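Local atomic coordinates of putative N-acetylmuramoyl-L-alanine amidase,autolysin cwp6 (Peptoclostridium difficile, PDB entry 5J72), a protein that probably hydrolyses the amide link between N-acetylmuramic acid and L-alanine in peptidoglycan, using a zinc-bound amidase domain joined to three CWB2 cell-wall-binding repeats. Residues Val22-Lys27 with Asp31-Asn36. Numbering follows the deposited sequence.
Sequences VKFKEK and DSITLN
The CD1 methyl of I33 fits into the angle between V22 and F24. It lies 3.8 Å from V22 CB and 3.9 Å from V22 CG1, so the valine receives it at the fork of its side chain. On the F24 side the same methyl sits 4.0 Å from CE1, near the plane of the phenyl ring rather than over a face. I33 carries CG1 between backbone N and carbonyl carbon (chi1 62°), and with chi2 at 180° its CD1 ends against V22 and F24. V22 CG2 also borders L35, whose CD1 is a loose 4.3 Å away; the leucine's CB does not point across, but its branched end bends nearer. The four touching side chains are all buried and apolar, with no hydrogen bond between the segments. Segments 22-24 and 32-36 run at 122° to each other, their axes approaching to 10.0 Å, facing across a core in the N-terminal domain instead of pairing. Strand 42-51 contributes L48, which touches both V22 and L35; I78 of strand 72-82 and Y57 of strand 56-63 pack on I33, while I5 and I3 of strand 3-7 lie against V22 and F24.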
ATOM      1  N   VAL A  22      18.749 -22.896   6.032  1.00 21.91           N
ATOM      2  CA  VAL A  22      20.070 -23.046   6.604  1.00 21.90           C
ATOM      3  C   VAL A  22      21.035 -23.671   5.564  1.00 23.33           C
ATOM      4  O   VAL A  22      20.733 -24.717   4.978  1.00 21.15           O
ATOM      5  CB  VAL A  22      20.032 -23.903   7.868  1.00 21.46           C
ATOM      6  CG1 VAL A  22      21.436 -24.079   8.420  1.00 22.05           C
ATOM      7  CG2 VAL A  22      19.150 -23.211   8.920  1.00 22.30           C
ATOM      8  N   LYS A  23      22.188 -23.037   5.359  1.00 22.34           N
ATOM      9  CA  LYS A  23      23.143 -23.538   4.376  1.00 21.55           C
ATOM     10  C   LYS A  23      24.433 -23.845   5.071  1.00 23.38           C
ATOM     11  O   LYS A  23      24.913 -22.975   5.823  1.00 24.53           O
ATOM     12  CB  LYS A  23      23.364 -22.436   3.308  1.00 25.34           C
ATOM     13  CG  LYS A  23      24.188 -22.945   2.097  1.00 39.38           C
ATOM     14  CD  LYS A  23      24.044 -21.943   0.910  1.00 46.29           C
ATOM     15  CE  LYS A  23      23.582 -22.617  -0.356  1.00 53.42           C
ATOM     16  NZ  LYS A  23      24.484 -23.737  -0.723  1.00 57.92           N
ATOM     17  N   PHE A  24      24.986 -25.040   4.887  1.00 22.59           N
ATOM     18  CA  PHE A  24      26.269 -25.401   5.503  1.00 23.51           C
ATOM     19  C   PHE A  24      27.347 -25.499   4.408  1.00 26.10           C
ATOM     20  O   PHE A  24      27.041 -26.029   3.343  1.00 26.63           O
ATOM     21  CB  PHE A  24      26.271 -26.810   6.153  1.00 23.65           C
ATOM     22  CG  PHE A  24      25.529 -26.858   7.463  1.00 26.87           C
ATOM     23  CD1 PHE A  24      24.141 -26.873   7.491  1.00 29.35           C
ATOM     24  CD2 PHE A  24      26.217 -26.924   8.665  1.00 28.99           C
ATOM     25  CE1 PHE A  24      23.458 -26.963   8.704  1.00 29.85           C
ATOM     26  CE2 PHE A  24      25.523 -27.018   9.902  1.00 30.42           C
ATOM     27  CZ  PHE A  24      24.151 -27.038   9.900  1.00 26.78           C
ATOM     28  N   LYS A  25      28.549 -25.043   4.686  1.00 28.96           N
ATOM     29  CA  LYS A  25      29.644 -25.191   3.721  1.00 37.19           C
ATOM     30  C   LYS A  25      29.921 -26.715   3.581  1.00 35.17           C
ATOM     31  O   LYS A  25      30.107 -27.241   2.483  1.00 34.82           O
ATOM     32  CB  LYS A  25      30.904 -24.483   4.244  1.00 38.52           C
ATOM     33  CG  LYS A  25      32.122 -24.819   3.336  1.00 47.45           C
ATOM     34  CD  LYS A  25      32.421 -23.693   2.393  1.00 53.76           C
ATOM     35  CE  LYS A  25      33.617 -24.053   1.543  1.00 60.43           C
ATOM     36  N   GLU A  26      29.917 -27.411   4.704  1.00 28.38           N
ATOM     37  CA  GLU A  26      30.166 -28.833   4.736  1.00 28.83           C
ATOM     38  C   GLU A  26      28.997 -29.681   4.167  1.00 33.54           C
ATOM     39  O   GLU A  26      27.824 -29.335   4.367  1.00 31.69           O
ATOM     40  CB  GLU A  26      30.423 -29.241   6.180  1.00 28.14           C
ATOM     41  CG  GLU A  26      30.858 -30.699   6.309  1.00 33.05           C
ATOM     42  CD  GLU A  26      31.024 -31.153   7.773  1.00 38.25           C
ATOM     43  OE1 GLU A  26      31.395 -32.303   7.974  1.00 45.76           O
ATOM     44  OE2 GLU A  26      30.779 -30.383   8.704  1.00 33.97           O
ATOM     45  N   LYS A  27      29.303 -30.775   3.445  1.00 31.10           N
ATOM     46  CA  LYS A  27      28.260 -31.702   2.952  1.00 34.21           C
ATOM     47  C   LYS A  27      28.004 -32.625   4.166  1.00 35.63           C
ATOM     48  O   LYS A  27      28.914 -33.283   4.668  1.00 34.15           O
ATOM     49  CB  LYS A  27      28.738 -32.488   1.689  1.00 37.52           C
ATOM     50  N   ASP A  31      19.406 -35.865   5.224  1.00 24.70           N
ATOM     51  CA  ASP A  31      18.263 -35.340   4.523  1.00 26.52           C
ATOM     52  C   ASP A  31      17.551 -34.175   5.226  1.00 25.82           C
ATOM     53  O   ASP A  31      16.759 -33.481   4.597  1.00 23.50           O
ATOM     54  CB  ASP A  31      17.216 -36.434   4.336  1.00 31.31           C
ATOM     55  CG  ASP A  31      17.678 -37.537   3.403  1.00 44.88           C
ATOM     56  OD1 ASP A  31      18.554 -37.264   2.542  1.00 48.84           O
ATOM     57  OD2 ASP A  31      17.169 -38.661   3.538  1.00 49.61           O
ATOM     58  N   SER A  32      17.812 -33.961   6.530  1.00 23.87           N
ATOM     59  CA  SER A  32      17.126 -32.863   7.225  1.00 21.11           C
ATOM     60  C   SER A  32      17.898 -32.480   8.454  1.00 20.58           C
ATOM     61  O   SER A  32      18.789 -33.237   8.880  1.00 19.11           O
ATOM     62  CB  SER A  32      15.720 -33.286   7.662  1.00 21.59           C
ATOM     63  OG  SER A  32      15.808 -34.251   8.705  1.00 21.18           O
ATOM     64  N   ILE A  33      17.577 -31.312   9.007  1.00 20.04           N
ATOM     65  CA  ILE A  33      18.127 -30.827  10.289  1.00 18.77           C
ATOM     66  C   ILE A  33      16.949 -30.308  11.086  1.00 17.80           C
ATOM     67  O   ILE A  33      15.917 -29.975  10.514  1.00 19.93           O
ATOM     68  CB  ILE A  33      19.157 -29.705  10.152  1.00 18.19           C
ATOM     69  CG1 ILE A  33      18.485 -28.465   9.489  1.00 19.13           C
ATOM     70  CG2 ILE A  33      20.377 -30.229   9.298  1.00 21.76           C
ATOM     71  CD1 ILE A  33      19.529 -27.330   9.364  1.00 19.00           C
ATOM     72  N   THR A  34      17.100 -30.223  12.411  1.00 20.08           N
ATOM     73  CA  THR A  34      16.062 -29.731  13.280  1.00 18.39           C
ATOM     74  C   THR A  34      16.614 -28.586  14.099  1.00 17.89           C
ATOM     75  O   THR A  34      17.638 -28.727  14.748  1.00 19.61           O
ATOM     76  CB  THR A  34      15.575 -30.831  14.204  1.00 19.97           C
ATOM     77  OG1 THR A  34      15.065 -31.867  13.391  1.00 21.25           O
ATOM     78  CG2 THR A  34      14.415 -30.357  15.116  1.00 19.59           C
ATOM     79  N   LEU A  35      15.931 -27.447  14.052  1.00 13.07           N
ATOM     80  CA  LEU A  35      16.350 -26.265  14.826  1.00 15.02           C
ATOM     81  C   LEU A  35      15.530 -26.315  16.094  1.00 18.43           C
ATOM     82  O   LEU A  35      14.291 -26.565  16.003  1.00 19.48           O
ATOM     83  CB  LEU A  35      15.980 -25.026  14.040  1.00 17.50           C
ATOM     84  CG  LEU A  35      17.121 -24.556  13.063  1.00 25.57           C
ATOM     85  CD1 LEU A  35      17.447 -25.654  12.019  1.00 27.63           C
ATOM     86  CD2 LEU A  35      16.625 -23.232  12.409  1.00 24.97           C
ATOM     87  N   ASN A  36      16.171 -26.088  17.250  1.00 16.97           N
ATOM     88  CA  ASN A  36      15.422 -26.063  18.505  1.00 15.73           C
ATOM     89  C   ASN A  36      15.549 -24.659  19.056  1.00 15.16           C
ATOM     90  O   ASN A  36      16.635 -24.103  19.124  1.00 17.30           O
ATOM     91  CB  ASN A  36      15.987 -27.105  19.495  1.00 19.04           C
ATOM     92  CG  ASN A  36      15.264 -27.033  20.802  1.00 30.91           C
ATOM     93  OD1 ASN A  36      15.647 -26.191  21.662  1.00 29.84           O
ATOM     94  ND2 ASN A  36      14.135 -27.780  21.005  1.00 29.30           N
TER